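PDB 3QY7: tyrosine-protein phosphatase YwqE from Bacillus subtilis, which removes phosphate from phosphotyrosine-containing proteins, among them YwqD, YwqF and Ssb, as a manganese-dependent phosphatase of the PHP-like TIM-barrel type. Local coordinates for residues Ser22-Val30 with Arg65-Leu73. Numbering follows the deposited sequence.
Sequences SIEMARAAV and RLIKEDIPL
Two neighbouring helices on the outside of the TIM-barrel-like fold meet here: one face of helix 19-31, through Ile23, Ala26 and Val30, packs against the last turn of helix 52-68 and the linker that follows it, in which Ile71 is the main partner. Ile23 CD1 lies over one face of the Arg65 guanidinium, 3.0 Å from Arg65 NH1; the two side chains cross at about a right angle, the Arg65 chain bent at chi2 and chi3. Ile71 CD1 lies 3.6 Å from Ile23 CG2 and also meets Arg27 CG, while Ile71 CG2 sits 3.9 Å from Val30 CG2, the two branches spreading along the helix. Between them Ala26 CB touches Ile71 CG2 and presses to 3.4 Å from Leu66 CD2, tighter than ordinary carbon contact.

Helix 52-68 ends in a Schellman motif, with Asp70 at positive phi and Ile71 N bonded back to Leu66 O, and this turn sends Ile71, Pro72 and Leu73 across the first helix into strand 74-76. It is the second helix-to-strand connection of the barrel's beta-alpha repeats. Val30 CG2 lies beside Pro72 CD and Leu73 CB; deeper, Leu73 CD1 approaches Ala29 CB, and both these residues also touch Ile37 of strand 36-38.

Toward solvent the seam turns polar. Arg27, extended from CG to NE, carries its guanidinium out past Ile23, and Ile23 CG2 sits 3.5 Å above the plane of that guanidinium, offset toward its rim. Arg27 NH1 makes a 2.5 Å salt bridge with Glu24 OE2, whereas Arg27 NH2 has a long one, 4.0 Å, to Glu69 OE1, the two planes 87° apart. A water at the edge of the guanidinium, in its plane, bridges instead to the backbone, accepting from Arg27 NH2 and donating to Glu69 O at 2.7 Å.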
ATOM      1  N   SER A  22      17.442  -1.695   6.264  1.00 14.31           N
ATOM      2  CA  SER A  22      16.584  -2.618   5.508  1.00 13.83           C
ATOM      3  C   SER A  22      16.491  -3.977   6.210  1.00 13.80           C
ATOM      4  O   SER A  22      15.403  -4.565   6.338  1.00 13.11           O
ATOM      5  CB  SER A  22      17.099  -2.820   4.070  1.00 13.35           C
ATOM      6  OG  SER A  22      17.235  -1.603   3.351  1.00 13.50           O
ATOM      7  N   ILE A  23      17.643  -4.461   6.662  1.00 13.48           N
ATOM      8  CA  ILE A  23      17.754  -5.741   7.343  1.00 14.21           C
ATOM      9  C   ILE A  23      17.000  -5.737   8.680  1.00 13.86           C
ATOM     10  O   ILE A  23      16.323  -6.714   9.023  1.00 14.05           O
ATOM     11  CB  ILE A  23      19.238  -6.112   7.551  1.00 14.02           C
ATOM     12  CG1 ILE A  23      19.905  -6.419   6.207  1.00 15.69           C
ATOM     13  CG2 ILE A  23      19.382  -7.300   8.508  1.00 16.42           C
ATOM     14  CD1 ILE A  23      21.399  -6.439   6.336  1.00 19.17           C
ATOM     15  N   GLU A  24      17.099  -4.636   9.427  1.00 14.53           N
ATOM     16  CA  GLU A  24      16.339  -4.517  10.684  1.00 14.68           C
ATOM     17  C   GLU A  24      14.836  -4.520  10.437  1.00 13.70           C
ATOM     18  O   GLU A  24      14.070  -5.142  11.189  1.00 13.97           O
ATOM     19  CB  GLU A  24      16.751  -3.277  11.471  1.00 15.51           C
ATOM     20  CG  GLU A  24      18.198  -3.301  11.932  1.00 19.54           C
ATOM     21  CD  GLU A  24      18.515  -4.526  12.761  1.00 25.17           C
ATOM     22  OE1 GLU A  24      17.982  -4.631  13.887  1.00 29.04           O
ATOM     23  OE2 GLU A  24      19.276  -5.394  12.277  1.00 29.04           O
ATOM     24  N   MET A  25      14.420  -3.834   9.375  1.00 13.61           N
ATOM     25  CA  MET A  25      13.012  -3.832   9.005  1.00 12.57           C
ATOM     26  C   MET A  25      12.571  -5.224   8.602  1.00 12.55           C
ATOM     27  O   MET A  25      11.483  -5.660   8.979  1.00 13.09           O
ATOM     28  CB  MET A  25      12.734  -2.825   7.880  1.00 12.09           C
ATOM     29  CG  MET A  25      12.920  -1.376   8.326  1.00 12.48           C
ATOM     30  SD  MET A  25      12.838  -0.196   6.956  1.00 13.22           S
ATOM     31  CE  MET A  25      11.111  -0.279   6.481  1.00 13.55           C
ATOM     32  N   ALA A  26      13.414  -5.925   7.838  1.00 12.36           N
ATOM     33  CA  ALA A  26      13.082  -7.284   7.436  1.00 12.30           C
ATOM     34  C   ALA A  26      12.882  -8.225   8.640  1.00 12.45           C
ATOM     35  O   ALA A  26      11.930  -9.011   8.662  1.00 12.43           O
ATOM     36  CB  ALA A  26      14.132  -7.821   6.509  1.00 12.55           C
ATOM     37  N   ARG A  27      13.767  -8.119   9.637  1.00 12.35           N
ATOM     38  CA  ARG A  27      13.650  -8.952  10.833  1.00 13.48           C
ATOM     39  C   ARG A  27      12.322  -8.666  11.541  1.00 12.79           C
ATOM     40  O   ARG A  27      11.634  -9.593  11.985  1.00 13.58           O
ATOM     41  CB  ARG A  27      14.831  -8.758  11.794  1.00 13.96           C
ATOM     42  CG  ARG A  27      16.154  -9.261  11.263  1.00 18.42           C
ATOM     43  CD  ARG A  27      17.214  -9.380  12.354  1.00 23.48           C
ATOM     44  NE  ARG A  27      18.479  -9.849  11.785  1.00 27.43           N
ATOM     45  CZ  ARG A  27      19.577  -9.105  11.663  1.00 29.40           C
ATOM     46  NH1 ARG A  27      19.593  -7.846  12.091  1.00 29.94           N
ATOM     47  NH2 ARG A  27      20.673  -9.627  11.118  1.00 30.89           N
ATOM     48  N   ALA A  28      11.952  -7.390  11.605  1.00 12.29           N
ATOM     49  CA  ALA A  28      10.687  -7.000  12.239  1.00 12.02           C
ATOM     50  C   ALA A  28       9.499  -7.551  11.469  1.00 12.12           C
ATOM     51  O   ALA A  28       8.536  -8.043  12.065  1.00 12.32           O
ATOM     52  CB  ALA A  28      10.586  -5.514  12.349  1.00 11.44           C
ATOM     53  N   ALA A  29       9.568  -7.464  10.137  1.00 11.56           N
ATOM     54  CA  ALA A  29       8.535  -8.013   9.268  1.00 11.82           C
ATOM     55  C   ALA A  29       8.325  -9.494   9.537  1.00 12.21           C
ATOM     56  O   ALA A  29       7.198  -9.949   9.687  1.00 12.17           O
ATOM     57  CB  ALA A  29       8.880  -7.768   7.782  1.00 11.39           C
ATOM     58  N   VAL A  30       9.426 -10.235   9.656  1.00 12.54           N
ATOM     59  CA  VAL A  30       9.349 -11.662   9.873  1.00 13.33           C
ATOM     60  C   VAL A  30       8.699 -11.951  11.234  1.00 13.18           C
ATOM     61  O   VAL A  30       7.854 -12.844  11.336  1.00 12.32           O
ATOM     62  CB  VAL A  30      10.744 -12.308   9.776  1.00 12.87           C
ATOM     63  CG1 VAL A  30      10.749 -13.698  10.383  1.00 13.41           C
ATOM     64  CG2 VAL A  30      11.206 -12.375   8.310  1.00 12.26           C
ATOM     65  N   ARG A  65      21.092 -10.047   0.238  1.00 13.31           N
ATOM     66  CA  ARG A  65      21.533  -9.761   1.556  1.00 13.73           C
ATOM     67  C   ARG A  65      20.717 -10.480   2.624  1.00 13.43           C
ATOM     68  O   ARG A  65      21.224 -10.876   3.616  1.00 13.24           O
ATOM     69  CB  ARG A  65      21.500  -8.269   1.762  1.00 14.73           C
ATOM     70  CG  ARG A  65      21.762  -7.871   3.086  1.00 18.78           C
ATOM     71  CD  ARG A  65      22.953  -7.128   3.214  1.00 26.46           C
ATOM     72  NE  ARG A  65      23.899  -7.735   4.180  1.00 31.62           N
ATOM     73  CZ  ARG A  65      24.420  -7.087   5.201  1.00 33.68           C
ATOM     74  NH1 ARG A  65      24.168  -5.818   5.405  1.00 34.44           N
ATOM     75  NH2 ARG A  65      25.228  -7.694   5.993  1.00 35.25           N
ATOM     76  N   LEU A  66      19.425 -10.575   2.381  1.00 12.78           N
ATOM     77  CA  LEU A  66      18.566 -11.297   3.304  1.00 12.32           C
ATOM     78  C   LEU A  66      18.986 -12.762   3.369  1.00 12.91           C
ATOM     79  O   LEU A  66      18.977 -13.351   4.435  1.00 13.48           O
ATOM     80  CB  LEU A  66      17.086 -11.166   2.906  1.00 12.74           C
ATOM     81  CG  LEU A  66      16.545  -9.740   3.020  1.00 13.24           C
ATOM     82  CD1 LEU A  66      15.178  -9.641   2.339  1.00 15.26           C
ATOM     83  CD2 LEU A  66      16.510  -9.246   4.485  1.00 15.92           C
ATOM     84  N   ILE A  67      19.373 -13.341   2.230  1.00 13.59           N
ATOM     85  CA  ILE A  67      19.838 -14.725   2.199  1.00 14.06           C
ATOM     86  C   ILE A  67      21.147 -14.824   2.986  1.00 14.76           C
ATOM     87  O   ILE A  67      21.294 -15.682   3.843  1.00 14.55           O
ATOM     88  CB  ILE A  67      20.000 -15.237   0.743  1.00 13.91           C
ATOM     89  CG1 ILE A  67      18.623 -15.431   0.097  1.00 14.41           C
ATOM     90  CG2 ILE A  67      20.742 -16.551   0.715  1.00 15.02           C
ATOM     91  CD1 ILE A  67      18.669 -15.533  -1.424  1.00 17.94           C
ATOM     92  N   LYS A  68      22.051 -13.879   2.757  1.00 15.64           N
ATOM     93  CA  LYS A  68      23.317 -13.828   3.493  1.00 16.36           C
ATOM     94  C   LYS A  68      23.082 -13.812   5.006  1.00 16.09           C
ATOM     95  O   LYS A  68      23.776 -14.510   5.765  1.00 17.57           O
ATOM     96  CB  LYS A  68      24.114 -12.597   3.057  1.00 16.68           C
ATOM     97  CG  LYS A  68      25.327 -12.261   3.915  1.00 19.74           C
ATOM     98  CD  LYS A  68      25.898 -10.900   3.494  1.00 23.99           C
ATOM     99  CE  LYS A  68      27.279 -10.649   4.091  1.00 25.98           C
ATOM    100  NZ  LYS A  68      27.658  -9.203   4.007  1.00 28.62           N
ATOM    101  N   GLU A  69      22.073 -13.051   5.437  1.00 15.64           N
ATOM    102  CA  GLU A  69      21.755 -12.894   6.844  1.00 15.85           C
ATOM    103  C   GLU A  69      20.800 -13.951   7.402  1.00 15.04           C
ATOM    104  O   GLU A  69      20.397 -13.866   8.562  1.00 14.74           O
ATOM    105  CB  GLU A  69      21.163 -11.495   7.094  1.00 16.42           C
ATOM    106  CG  GLU A  69      22.070 -10.301   6.720  1.00 18.33           C
ATOM    107  CD  GLU A  69      23.394 -10.247   7.481  1.00 24.02           C
ATOM    108  OE1 GLU A  69      23.493 -10.814   8.592  1.00 26.07           O
ATOM    109  OE2 GLU A  69      24.349  -9.639   6.946  1.00 26.32           O
ATOM    110  N   ASP A  70      20.414 -14.916   6.564  1.00 14.11           N
ATOM    111  CA  ASP A  70      19.509 -15.999   6.949  1.00 14.04           C
ATOM    112  C   ASP A  70      18.125 -15.523   7.410  1.00 13.80           C
ATOM    113  O   ASP A  70      17.545 -16.066   8.356  1.00 14.08           O
ATOM    114  CB  ASP A  70      20.141 -16.885   8.032  1.00 14.25           C
ATOM    115  CG  ASP A  70      19.558 -18.282   8.041  1.00 17.92           C
ATOM    116  OD1 ASP A  70      19.260 -18.802   6.947  1.00 16.52           O
ATOM    117  OD2 ASP A  70      19.354 -18.853   9.136  1.00 21.37           O
ATOM    118  N   ILE A  71      17.608 -14.517   6.718  1.00 12.78           N
ATOM    119  CA  ILE A  71      16.289 -13.943   7.034  1.00 12.48           C
ATOM    120  C   ILE A  71      15.255 -14.423   6.005  1.00 12.46           C
ATOM    121  O   ILE A  71      15.424 -14.188   4.806  1.00 11.61           O
ATOM    122  CB  ILE A  71      16.344 -12.403   7.080  1.00 12.32           C
ATOM    123  CG1 ILE A  71      17.355 -11.945   8.144  1.00 12.96           C
ATOM    124  CG2 ILE A  71      14.917 -11.830   7.328  1.00 12.56           C
ATOM    125  CD1 ILE A  71      17.747 -10.481   8.063  1.00 14.29           C
ATOM    126  N   PRO A  72      14.181 -15.110   6.464  1.00 12.53           N
ATOM    127  CA  PRO A  72      13.212 -15.696   5.523  1.00 12.88           C
ATOM    128  C   PRO A  72      12.192 -14.655   5.051  1.00 13.16           C
ATOM    129  O   PRO A  72      11.031 -14.691   5.435  1.00 13.52           O
ATOM    130  CB  PRO A  72      12.553 -16.798   6.353  1.00 13.02           C
ATOM    131  CG  PRO A  72      12.670 -16.314   7.771  1.00 12.47           C
ATOM    132  CD  PRO A  72      13.875 -15.452   7.866  1.00 13.38           C
ATOM    133  N   LEU A  73      12.649 -13.730   4.231  1.00 12.63           N
ATOM    134  CA  LEU A  73      11.788 -12.734   3.640  1.00 12.81           C
ATOM    135  C   LEU A  73      12.117 -12.506   2.178  1.00 12.96           C
ATOM    136  O   LEU A  73      13.240 -12.373   1.864  1.00 14.33           O
ATOM    137  CB  LEU A  73      11.906 -11.429   4.380  1.00 13.31           C
ATOM    138  CG  LEU A  73      10.868 -10.418   3.896  1.00 15.69           C
ATOM    139  CD1 LEU A  73       9.800 -10.251   4.780  1.00 18.68           C
ATOM    140  CD2 LEU A  73      11.401  -9.152   3.390  1.00 18.11           C
TER
HETATM  141  O   HOH W   1      19.933 -12.586  10.927  1.00 41.06           O